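Long-range contacts in sesquisabinene B synthase 2 (Santalum album, PDB 6A2C), which probably cyclises farnesyl diphosphate to the sesquiterpene sesquisabinene B, a lyase reaction that uses magnesium or manganese ions as cofactor: residues 415-420 against 455-460; 407-412 against 474-479; 421-426 against 519-524. All coordinates share one frame; numbering follows the deposited sequence.

Interaction 1 of 3, residues 415-420 against 455-460; sequences VSIGFP and LCRIIN. With MG (magnesium ion), chain F; FPP (farnesyl diphosphate), chain C.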
loop_
_atom_site.group_PDB
_atom_site.type_symbol
_atom_site.label_atom_id
_atom_site.label_comp_id
_atom_site.label_asym_id
_atom_site.label_seq_id
_atom_site.Cartn_x
_atom_site.Cartn_y
_atom_site.Cartn_z
ATOM N N VAL A 415 23.130 -9.592 16.563
ATOM C CA VAL A 415 22.386 -9.916 15.325
ATOM C C VAL A 415 20.917 -10.122 15.668
ATOM O O VAL A 415 20.054 -9.549 14.952
ATOM C CB VAL A 415 22.937 -11.162 14.622
ATOM C CG1 VAL A 415 22.106 -11.417 13.371
ATOM C CG2 VAL A 415 24.425 -11.041 14.319
ATOM N N SER A 416 20.614 -10.891 16.715
ATOM C CA SER A 416 19.199 -11.223 17.014
ATOM C C SER A 416 18.390 -9.963 17.357
ATOM O O SER A 416 17.177 -10.006 17.209
ATOM C CB SER A 416 19.061 -12.287 18.074
ATOM O OG SER A 416 19.421 -11.775 19.342
ATOM N N ILE A 417 19.004 -8.919 17.904
ATOM C CA ILE A 417 18.242 -7.698 18.295
ATOM C C ILE A 417 17.670 -7.061 17.005
ATOM O O ILE A 417 16.674 -6.328 17.110
ATOM C CB ILE A 417 19.114 -6.744 19.122
ATOM C CG1 ILE A 417 18.296 -5.615 19.770
ATOM C CG2 ILE A 417 20.261 -6.203 18.272
ATOM C CD1 ILE A 417 17.331 -6.086 20.867
ATOM N N GLY A 418 18.250 -7.330 15.823
ATOM C CA GLY A 418 17.622 -6.964 14.541
ATOM C C GLY A 418 18.210 -5.707 13.941
ATOM O O GLY A 418 17.781 -5.286 12.851
ATOM N N PHE A 419 19.206 -5.112 14.592
ATOM C CA PHE A 419 19.759 -3.827 14.114
ATOM C C PHE A 419 20.681 -4.010 12.927
ATOM O O PHE A 419 20.740 -3.099 12.108
ATOM C CB PHE A 419 20.305 -2.994 15.263
ATOM C CG PHE A 419 19.167 -2.287 15.939
ATOM C CD1 PHE A 419 18.562 -1.199 15.341
ATOM C CD2 PHE A 419 18.565 -2.843 17.052
ATOM C CE1 PHE A 419 17.419 -0.631 15.893
ATOM C CE2 PHE A 419 17.458 -2.257 17.631
ATOM C CZ PHE A 419 16.887 -1.136 17.053
ATOM N N PRO A 420 21.429 -5.131 12.764
ATOM C CA PRO A 420 22.090 -5.378 11.482
ATOM C C PRO A 420 21.081 -5.352 10.324
ATOM O O PRO A 420 21.368 -4.717 9.295
ATOM C CB PRO A 420 22.797 -6.714 11.663
ATOM C CG PRO A 420 23.058 -6.737 13.167
ATOM C CD PRO A 420 21.798 -6.124 13.780
ATOM N N LEU A 455 25.209 -2.046 21.347
ATOM C CA LEU A 455 24.559 -1.083 22.287
ATOM C C LEU A 455 23.052 -1.364 22.326
ATOM O O LEU A 455 22.482 -1.523 23.444
ATOM C CB LEU A 455 24.864 0.336 21.820
ATOM C CG LEU A 455 26.160 0.917 22.365
ATOM C CD1 LEU A 455 26.591 2.125 21.573
ATOM C CD2 LEU A 455 26.011 1.261 23.829
ATOM N N CYS A 456 22.412 -1.495 21.158
ATOM C CA CYS A 456 20.950 -1.723 21.109
ATOM C C CYS A 456 20.571 -2.992 21.893
ATOM O O CYS A 456 19.549 -2.988 22.638
ATOM C CB CYS A 456 20.475 -1.784 19.662
ATOM S SG CYS A 456 20.562 -0.179 18.835
ATOM N N ARG A 457 21.366 -4.072 21.739
ATOM C CA ARG A 457 21.128 -5.355 22.435
ATOM C C ARG A 457 21.306 -5.149 23.932
ATOM O O ARG A 457 20.418 -5.561 24.687
ATOM C CB ARG A 457 22.056 -6.451 21.895
ATOM C CG ARG A 457 22.189 -7.674 22.786
ATOM C CD ARG A 457 20.875 -8.266 23.173
ATOM N NE ARG A 457 20.124 -8.808 22.058
ATOM C CZ ARG A 457 18.850 -9.174 22.090
ATOM N NH1 ARG A 457 18.132 -9.012 23.185
ATOM N NH2 ARG A 457 18.290 -9.708 21.011
ATOM N N ILE A 458 22.409 -4.560 24.362
ATOM C CA ILE A 458 22.704 -4.490 25.817
ATOM C C ILE A 458 21.667 -3.569 26.472
ATOM O O ILE A 458 21.212 -3.850 27.611
ATOM C CB ILE A 458 24.122 -3.988 26.031
ATOM C CG1 ILE A 458 25.132 -5.125 25.835
ATOM C CG2 ILE A 458 24.234 -3.344 27.388
ATOM C CD1 ILE A 458 26.555 -4.622 25.993
ATOM N N ILE A 459 21.296 -2.508 25.773
ATOM C CA ILE A 459 20.296 -1.546 26.319
ATOM C C ILE A 459 18.957 -2.268 26.468
ATOM O O ILE A 459 18.337 -2.104 27.539
ATOM C CB ILE A 459 20.210 -0.279 25.455
ATOM C CG1 ILE A 459 21.485 0.561 25.531
ATOM C CG2 ILE A 459 18.996 0.543 25.861
ATOM C CD1 ILE A 459 21.658 1.538 24.372
ATOM N N ASN A 460 18.526 -3.038 25.465
ATOM C CA ASN A 460 17.307 -3.876 25.528
ATOM C C ASN A 460 17.419 -4.812 26.744
ATOM O O ASN A 460 16.470 -4.850 27.553
ATOM C CB ASN A 460 17.029 -4.629 24.228
ATOM C CG ASN A 460 15.785 -5.498 24.241
ATOM O OD1 ASN A 460 15.848 -6.665 24.613
ATOM N ND2 ASN A 460 14.709 -5.018 23.643
HETATM MG MG MG F . 14.362 -8.492 24.750
HETATM C C1 FPP C . 11.295 -6.625 20.803
HETATM O O1 FPP C . 11.383 -7.118 22.147
HETATM C C2 FPP C . 12.436 -5.759 20.354
HETATM C C3 FPP C . 13.152 -6.042 19.269
HETATM C C4 FPP C . 12.876 -7.250 18.418
HETATM C C5 FPP C . 14.345 -5.222 18.861
HETATM C C6 FPP C . 14.282 -4.626 17.473
HETATM C C7 FPP C . 13.514 -3.342 17.420
HETATM C C8 FPP C . 12.243 -3.180 17.087
HETATM C C10 FPP C . 11.318 -4.301 16.769
HETATM C C9 FPP C . 11.644 -1.820 16.954
HETATM C C11 FPP C . 11.711 -1.363 15.533
HETATM C C12 FPP C . 12.850 -0.436 15.250
HETATM C C13 FPP C . 13.000 0.391 14.220
HETATM C C14 FPP C . 14.244 1.200 13.994
HETATM C C15 FPP C . 11.938 0.606 13.182
HETATM P PA FPP C . 12.277 -8.390 22.649
HETATM O O1A FPP C . 12.936 -7.690 23.812
HETATM O O2A FPP C . 11.674 -9.827 22.796
HETATM O O3A FPP C . 13.533 -8.687 21.641
HETATM P PB FPP C . 14.521 -10.025 22.005
HETATM O O1B FPP C . 13.648 -11.287 22.086
HETATM O O2B FPP C . 15.533 -10.121 20.879
HETATM O O3B FPP C . 15.186 -9.708 23.312
HETATM O O HOH W 1 16.082 -8.643 26.058
HETATM O O HOH W 2 13.269 -10.208 25.455
HETATM O O HOH W 3 13.968 -7.098 26.400
#

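Interaction 2 of 3, residues 407-412 against 474-479; sequences EEYLDN and NLKSIQ. With FPP (farnesyl diphosphate), chain C.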
loop_
_atom_site.group_PDB
_atom_site.type_symbol
_atom_site.label_atom_id
_atom_site.label_comp_id
_atom_site.label_asym_id
_atom_site.label_seq_id
_atom_site.Cartn_x
_atom_site.Cartn_y
_atom_site.Cartn_z
ATOM N N GLU A 407 30.539 -12.900 26.077
ATOM C CA GLU A 407 31.155 -12.684 24.742
ATOM C C GLU A 407 30.475 -13.590 23.698
ATOM O O GLU A 407 30.121 -13.053 22.667
ATOM C CB GLU A 407 32.689 -12.798 24.786
ATOM C CG GLU A 407 33.377 -11.515 24.295
ATOM C CD GLU A 407 33.512 -10.356 25.288
ATOM O OE1 GLU A 407 33.193 -10.572 26.495
ATOM O OE2 GLU A 407 33.984 -9.232 24.866
ATOM N N GLU A 408 30.223 -14.876 23.966
ATOM C CA GLU A 408 29.523 -15.769 23.018
ATOM C C GLU A 408 28.086 -15.264 22.809
ATOM O O GLU A 408 27.621 -15.254 21.658
ATOM C CB GLU A 408 29.528 -17.225 23.467
ATOM C CG GLU A 408 28.905 -18.186 22.462
ATOM C CD GLU A 408 28.849 -19.666 22.875
ATOM O OE1 GLU A 408 28.784 -19.947 24.091
ATOM O OE2 GLU A 408 28.795 -20.542 21.964
ATOM N N TYR A 409 27.397 -14.901 23.879
ATOM C CA TYR A 409 26.006 -14.412 23.801
ATOM C C TYR A 409 25.948 -13.168 22.902
ATOM O O TYR A 409 25.178 -13.144 21.946
ATOM C CB TYR A 409 25.494 -14.101 25.201
ATOM C CG TYR A 409 24.211 -13.331 25.179
ATOM C CD1 TYR A 409 23.041 -13.950 24.797
ATOM C CD2 TYR A 409 24.189 -11.977 25.467
ATOM C CE1 TYR A 409 21.847 -13.260 24.761
ATOM C CE2 TYR A 409 23.000 -11.282 25.487
ATOM C CZ TYR A 409 21.832 -11.921 25.102
ATOM O OH TYR A 409 20.662 -11.230 25.077
ATOM N N LEU A 410 26.792 -12.173 23.164
ATOM C CA LEU A 410 26.685 -10.851 22.497
ATOM C C LEU A 410 27.042 -10.982 21.016
ATOM O O LEU A 410 26.411 -10.311 20.182
ATOM C CB LEU A 410 27.590 -9.824 23.182
ATOM C CG LEU A 410 27.058 -9.245 24.486
ATOM C CD1 LEU A 410 28.046 -8.225 25.022
ATOM C CD2 LEU A 410 25.680 -8.612 24.310
ATOM N N ASP A 411 27.997 -11.835 20.657
ATOM C CA ASP A 411 28.333 -12.054 19.224
ATOM C C ASP A 411 27.078 -12.431 18.421
ATOM O O ASP A 411 26.952 -11.966 17.305
ATOM C CB ASP A 411 29.449 -13.079 19.045
ATOM C CG ASP A 411 30.207 -12.873 17.749
ATOM O OD1 ASP A 411 30.515 -11.710 17.444
ATOM O OD2 ASP A 411 30.462 -13.872 17.050
ATOM N N ASN A 412 26.198 -13.239 19.004
ATOM C CA ASN A 412 24.946 -13.657 18.332
ATOM C C ASN A 412 23.830 -12.628 18.593
ATOM O O ASN A 412 23.000 -12.390 17.691
ATOM C CB ASN A 412 24.509 -15.005 18.855
ATOM C CG ASN A 412 23.364 -15.603 18.106
ATOM O OD1 ASN A 412 23.505 -15.942 16.938
ATOM N ND2 ASN A 412 22.256 -15.800 18.801
ATOM N N ASN A 474 18.943 -17.367 31.497
ATOM C CA ASN A 474 20.398 -17.534 31.236
ATOM C C ASN A 474 20.766 -16.832 29.931
ATOM O O ASN A 474 21.976 -16.665 29.697
ATOM C CB ASN A 474 20.829 -19.001 31.142
ATOM C CG ASN A 474 21.182 -19.606 32.484
ATOM O OD1 ASN A 474 21.590 -18.896 33.404
ATOM N ND2 ASN A 474 21.038 -20.918 32.602
ATOM N N LEU A 475 19.782 -16.503 29.085
ATOM C CA LEU A 475 20.072 -16.018 27.716
ATOM C C LEU A 475 19.818 -14.517 27.611
ATOM O O LEU A 475 19.287 -14.108 26.571
ATOM C CB LEU A 475 19.212 -16.790 26.716
ATOM C CG LEU A 475 19.548 -18.267 26.549
ATOM C CD1 LEU A 475 19.278 -18.698 25.112
ATOM C CD2 LEU A 475 20.990 -18.556 26.939
ATOM N N LYS A 476 20.321 -13.753 28.590
ATOM C CA LYS A 476 20.325 -12.273 28.514
ATOM C C LYS A 476 21.696 -11.808 29.041
ATOM O O LYS A 476 22.335 -12.617 29.716
ATOM C CB LYS A 476 19.089 -11.616 29.144
ATOM C CG LYS A 476 17.731 -11.972 28.555
ATOM C CD LYS A 476 17.511 -11.504 27.133
ATOM C CE LYS A 476 16.341 -12.198 26.467
ATOM N NZ LYS A 476 16.285 -11.947 25.008
ATOM N N SER A 477 22.100 -10.560 28.797
ATOM C CA SER A 477 23.454 -10.018 29.098
ATOM C C SER A 477 23.780 -10.197 30.590
ATOM O O SER A 477 24.833 -10.727 30.877
ATOM C CB SER A 477 23.586 -8.564 28.702
ATOM O OG SER A 477 23.451 -8.421 27.296
ATOM N N ILE A 478 22.931 -9.708 31.501
ATOM C CA ILE A 478 23.305 -9.639 32.941
ATOM C C ILE A 478 23.565 -11.071 33.425
ATOM O O ILE A 478 24.621 -11.305 34.018
ATOM C CB ILE A 478 22.233 -8.921 33.780
ATOM C CG1 ILE A 478 22.131 -7.437 33.425
ATOM C CG2 ILE A 478 22.523 -9.104 35.259
ATOM C CD1 ILE A 478 20.886 -6.756 33.938
ATOM N N GLN A 479 22.658 -11.998 33.119
ATOM C CA GLN A 479 22.723 -13.379 33.635
ATOM C C GLN A 479 23.923 -14.087 33.013
ATOM O O GLN A 479 24.558 -14.911 33.721
ATOM C CB GLN A 479 21.415 -14.121 33.379
ATOM C CG GLN A 479 21.340 -15.468 34.090
ATOM C CD GLN A 479 21.366 -15.390 35.602
ATOM O OE1 GLN A 479 22.164 -16.063 36.244
ATOM N NE2 GLN A 479 20.478 -14.590 36.185
HETATM C C1 FPP C . 11.295 -6.625 20.803
HETATM O O1 FPP C . 11.383 -7.118 22.147
HETATM C C2 FPP C . 12.436 -5.759 20.354
HETATM C C3 FPP C . 13.152 -6.042 19.269
HETATM C C4 FPP C . 12.876 -7.250 18.418
HETATM C C5 FPP C . 14.345 -5.222 18.861
HETATM C C6 FPP C . 14.282 -4.626 17.473
HETATM C C7 FPP C . 13.514 -3.342 17.420
HETATM C C8 FPP C . 12.243 -3.180 17.087
HETATM C C10 FPP C . 11.318 -4.301 16.769
HETATM C C9 FPP C . 11.644 -1.820 16.954
HETATM C C11 FPP C . 11.711 -1.363 15.533
HETATM C C12 FPP C . 12.850 -0.436 15.250
HETATM C C13 FPP C . 13.000 0.391 14.220
HETATM C C14 FPP C . 14.244 1.200 13.994
HETATM C C15 FPP C . 11.938 0.606 13.182
HETATM P PA FPP C . 12.277 -8.390 22.649
HETATM O O1A FPP C . 12.936 -7.690 23.812
HETATM O O2A FPP C . 11.674 -9.827 22.796
HETATM O O3A FPP C . 13.533 -8.687 21.641
HETATM P PB FPP C . 14.521 -10.025 22.005
HETATM O O1B FPP C . 13.648 -11.287 22.086
HETATM O O2B FPP C . 15.533 -10.121 20.879
HETATM O O3B FPP C . 15.186 -9.708 23.312
HETATM O O HOH W 4 18.648 -12.485 23.272
#

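Interaction 3 of 3, residues 421-426 against 519-524; sequences NLLVTS and EPFLSF. With FPP (farnesyl diphosphate), chain C.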
loop_
_atom_site.group_PDB
_atom_site.type_symbol
_atom_site.label_atom_id
_atom_site.label_comp_id
_atom_site.label_asym_id
_atom_site.label_seq_id
_atom_site.Cartn_x
_atom_site.Cartn_y
_atom_site.Cartn_z
ATOM N N ASN A 421 19.927 -5.958 10.525
ATOM C CA ASN A 421 18.810 -5.977 9.547
ATOM C C ASN A 421 18.364 -4.537 9.299
ATOM O O ASN A 421 18.381 -4.030 8.126
ATOM C CB ASN A 421 17.688 -6.880 10.060
ATOM C CG ASN A 421 16.560 -7.098 9.075
ATOM O OD1 ASN A 421 16.399 -6.338 8.112
ATOM N ND2 ASN A 421 15.771 -8.146 9.316
ATOM N N LEU A 422 17.937 -3.856 10.356
ATOM C CA LEU A 422 17.417 -2.476 10.204
ATOM C C LEU A 422 18.491 -1.567 9.599
ATOM O O LEU A 422 18.134 -0.741 8.719
ATOM C CB LEU A 422 16.902 -1.982 11.567
ATOM C CG LEU A 422 15.613 -2.666 11.997
ATOM C CD1 LEU A 422 15.289 -2.450 13.473
ATOM C CD2 LEU A 422 14.464 -2.160 11.135
ATOM N N LEU A 423 19.735 -1.648 10.060
ATOM C CA LEU A 423 20.776 -0.680 9.614
ATOM C C LEU A 423 21.202 -0.973 8.175
ATOM O O LEU A 423 21.348 0.004 7.395
ATOM C CB LEU A 423 21.965 -0.672 10.576
ATOM C CG LEU A 423 21.710 0.069 11.896
ATOM C CD1 LEU A 423 22.889 -0.089 12.809
ATOM C CD2 LEU A 423 21.448 1.558 11.644
ATOM N N VAL A 424 21.478 -2.236 7.841
ATOM C CA VAL A 424 21.909 -2.593 6.464
ATOM C C VAL A 424 20.790 -2.186 5.517
ATOM O O VAL A 424 21.082 -1.632 4.467
ATOM C CB VAL A 424 22.264 -4.071 6.322
ATOM C CG1 VAL A 424 22.490 -4.443 4.866
ATOM C CG2 VAL A 424 23.485 -4.392 7.161
ATOM N N THR A 425 19.549 -2.426 5.897
ATOM C CA THR A 425 18.397 -2.027 5.073
ATOM C C THR A 425 18.425 -0.504 4.896
ATOM O O THR A 425 18.219 -0.052 3.747
ATOM C CB THR A 425 17.069 -2.503 5.670
ATOM O OG1 THR A 425 17.140 -3.920 5.748
ATOM C CG2 THR A 425 15.916 -2.092 4.785
ATOM N N SER A 426 18.627 0.255 5.975
ATOM C CA SER A 426 18.644 1.730 5.918
ATOM C C SER A 426 19.762 2.205 4.974
ATOM O O SER A 426 19.551 3.220 4.259
ATOM C CB SER A 426 18.713 2.357 7.274
ATOM O OG SER A 426 20.019 2.348 7.818
ATOM N N GLU A 519 26.150 10.893 5.735
ATOM C CA GLU A 519 24.742 11.093 6.113
ATOM C C GLU A 519 23.871 10.560 4.972
ATOM O O GLU A 519 24.298 10.654 3.821
ATOM C CB GLU A 519 24.514 12.573 6.412
ATOM C CG GLU A 519 25.342 13.095 7.567
ATOM C CD GLU A 519 24.871 12.680 8.947
ATOM O OE1 GLU A 519 23.907 11.912 9.036
ATOM O OE2 GLU A 519 25.475 13.129 9.920
ATOM N N PRO A 520 22.663 10.035 5.251
ATOM C CA PRO A 520 22.152 9.964 6.630
ATOM C C PRO A 520 22.492 8.742 7.505
ATOM O O PRO A 520 22.083 8.718 8.623
ATOM C CB PRO A 520 20.651 10.056 6.364
ATOM C CG PRO A 520 20.455 9.316 5.068
ATOM C CD PRO A 520 21.694 9.603 4.254
ATOM N N PHE A 521 23.247 7.788 6.976
ATOM C CA PHE A 521 23.557 6.538 7.723
ATOM C C PHE A 521 24.294 6.821 9.040
ATOM O O PHE A 521 24.026 6.158 10.024
ATOM C CB PHE A 521 24.324 5.545 6.851
ATOM C CG PHE A 521 24.549 4.206 7.498
ATOM C CD1 PHE A 521 23.509 3.306 7.640
ATOM C CD2 PHE A 521 25.794 3.857 7.988
ATOM C CE1 PHE A 521 23.717 2.078 8.242
ATOM C CE2 PHE A 521 26.000 2.625 8.587
ATOM C CZ PHE A 521 24.961 1.738 8.712
ATOM N N LEU A 522 25.195 7.793 9.032
ATOM C CA LEU A 522 25.921 8.163 10.265
ATOM C C LEU A 522 24.900 8.455 11.371
ATOM O O LEU A 522 25.046 7.910 12.458
ATOM C CB LEU A 522 26.790 9.386 9.971
ATOM C CG LEU A 522 28.063 9.151 9.165
ATOM C CD1 LEU A 522 28.737 10.475 8.852
ATOM C CD2 LEU A 522 29.018 8.248 9.919
ATOM N N SER A 523 23.885 9.260 11.051
ATOM C CA SER A 523 22.852 9.642 12.045
ATOM C C SER A 523 21.999 8.432 12.451
ATOM O O SER A 523 21.769 8.267 13.625
ATOM C CB SER A 523 22.032 10.779 11.535
ATOM O OG SER A 523 22.784 11.976 11.527
ATOM N N PHE A 524 21.603 7.606 11.488
ATOM C CA PHE A 524 20.787 6.406 11.780
ATOM C C PHE A 524 21.527 5.502 12.772
ATOM O O PHE A 524 20.896 5.024 13.693
ATOM C CB PHE A 524 20.570 5.579 10.512
ATOM C CG PHE A 524 19.836 6.208 9.357
ATOM C CD1 PHE A 524 19.042 7.328 9.522
ATOM C CD2 PHE A 524 19.926 5.648 8.094
ATOM C CE1 PHE A 524 18.374 7.880 8.443
ATOM C CE2 PHE A 524 19.251 6.195 7.018
ATOM C CZ PHE A 524 18.468 7.307 7.198
HETATM C C1 FPP C . 11.295 -6.625 20.803
HETATM O O1 FPP C . 11.383 -7.118 22.147
HETATM C C2 FPP C . 12.436 -5.759 20.354
HETATM C C3 FPP C . 13.152 -6.042 19.269
HETATM C C4 FPP C . 12.876 -7.250 18.418
HETATM C C5 FPP C . 14.345 -5.222 18.861
HETATM C C6 FPP C . 14.282 -4.626 17.473
HETATM C C7 FPP C . 13.514 -3.342 17.420
HETATM C C8 FPP C . 12.243 -3.180 17.087
HETATM C C10 FPP C . 11.318 -4.301 16.769
HETATM C C9 FPP C . 11.644 -1.820 16.954
HETATM C C11 FPP C . 11.711 -1.363 15.533
HETATM C C12 FPP C . 12.850 -0.436 15.250
HETATM C C13 FPP C . 13.000 0.391 14.220
HETATM C C14 FPP C . 14.244 1.200 13.994
HETATM C C15 FPP C . 11.938 0.606 13.182
HETATM P PA FPP C . 12.277 -8.390 22.649
HETATM O O1A FPP C . 12.936 -7.690 23.812
HETATM O O2A FPP C . 11.674 -9.827 22.796
HETATM O O3A FPP C . 13.533 -8.687 21.641
HETATM P PB FPP C . 14.521 -10.025 22.005
HETATM O O1B FPP C . 13.648 -11.287 22.086
HETATM O O2B FPP C . 15.533 -10.121 20.879
HETATM O O3B FPP C . 15.186 -9.708 23.312
#

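Interaction 1 of 3, residues 415-420 against 455-460
I417 and R457 meet where the farnesyl diphosphate head group is gripped. CD1 of I417 lies 3.6 Å above the guanidinium plane of R457, over its centre, covering one face while the edge is given to the substrate. There R457 NH1 donates almost straight to FPP O3B (3.0 Å, 175°) and R457 NH2 to FPP O2B (2.8 Å, 167°), two bonds that should hold the guanidinium from turning. NH2 also gives S416 OG a weak, bent bond of 2.9 Å. On the same helix, N460 OD1 ligates the magnesium ion at 2.4 Å, in a shell completed by one oxygen from each phosphate and three waters; N460 ND2 donates to O1A. One residue before R457, SG of C456 sits over the face of the F419 ring, 3.8 Å from its centroid, and CB of C456 touches CD2 of the same ring.

This is the active-site mouth of the class I terpene synthase fold, and N460 probably opens the family's NSE/DTE metal-binding motif. G418, whose positive phi of 101° would press a side chain against the preceding carbonyl O, is at the N-cap of helix 419-430, and O of I417 faces the prenyl chain of FPP. In the second shell D461 forms a salt bridge with NH1 of R457, the A413 carbonyl takes its NE, and E394, a ligand of another magnesium, holds S416 OG more firmly than R457 does. The arginine chain bends at chi2 and chi3, letting its guanidinium reach D461, A413 O and the diphosphate. F419 and C456 rest against helix 521-535 through V528 and S532.

Interaction 2 of 3, residues 407-412 against 474-479
The phenol ring of Y409 packs against the backbone of residues 475-477: one face takes the carbonyl carbon of K476, while OG of S477 lies at the edge, near the ring plane, 3.4 Å from CE2. The L475 carbonyl oxygen approaches obliquely, 3.2 Å from CE1. Beside the ring, CD2 of L410 touches S477 OG at 3.7 Å. CG of Y409 stands anti to the backbone N (chi1 168°), which carries the ring off helix 406-416 and across to the start of helix 477-485, where K476 is the N-cap residue.

Both pieces belong to the metal-binding domain of the class I terpene synthase fold, and the contact brings K476 to the diphosphate. From its bend at chi2 (-66°) the lysine chain runs nearly extended, and NZ donates to FPP O3B at 3.0 Å. Water 4 ties the two segments together, accepting from K476 NZ and donating to Y409 OH, each at 3.0 Å. D461 supplies the second shell: its OD2 is hydrogen-bonded to both Y409 OH and S477 OG, so one carboxylate oxygen pins the hydroxyls of two residues that face each other across the contact. W397 of helix 377-400 and P404 pack against L475.

Interaction 3 of 3, residues 421-426 against 519-524
S426 presses its hydroxyl between two phenylalanines, and this is the tight part of the contact. OG lies 3.3 Å from CD2 of F524 and 3.6 Å from CD1 of F521; it reaches the F521 ring at the edge, near its plane, and the F524 ring obliquely. With chi1 at 79° the hydroxyl stands between the backbone N and the carbonyl carbon, from where it donates to L423 O at 2.7 Å. That carbonyl oxygen also meets the edge of F521, 3.3 Å from CE1. P520 O lies over one face of the F524 ring, toward its rim.

Toward L423 the fit is looser: its CB lies 4.0 Å from F521 CE1, and its CD2 stays 4.3 Å from F524 CB, while S452 and C453 of helix 447-462 touch the leucine. On the solvent side, past the cis peptide before P520, exposed E519 accepts from S523 OG at 2.7 Å and plays no part in the contact. One turn before S426 on helix 419-430, CD1 of L422 touches C12 of the farnesyl chain, in the substrate pocket of the terpene synthase alpha-helical fold.

With an alanine at S426, L423 O is likely to lose its hydroxyl donor and a small gap to open beside the two rings. No hydrogen bond crosses between the two segments, which appear to be held by apolar contact of L423 with the phenylalanines and by weakly polar approaches of oxygens to aromatic C-H groups.

From the N terminus, helix 406-416 brings in 407-412, the turn after it and the start of the next helix supply 415-420, and helix 419-430 follows directly with 421-426. Interaction 1 closes first, at helix 447-462; interaction 2 closes at the start of helix 477-485 and encloses it, so interaction 1 is nested; interaction 3 closes last, at helix 521-535, and crosses both. Interactions 1 and 2 touch, with R457 packing on Y409 and L410, and grip the diphosphate together. Interaction 3 adjoins interaction 1 in sequence alone, and 421-426 meets the prenyl chain through L422, so each interaction has a segment at the same substrate.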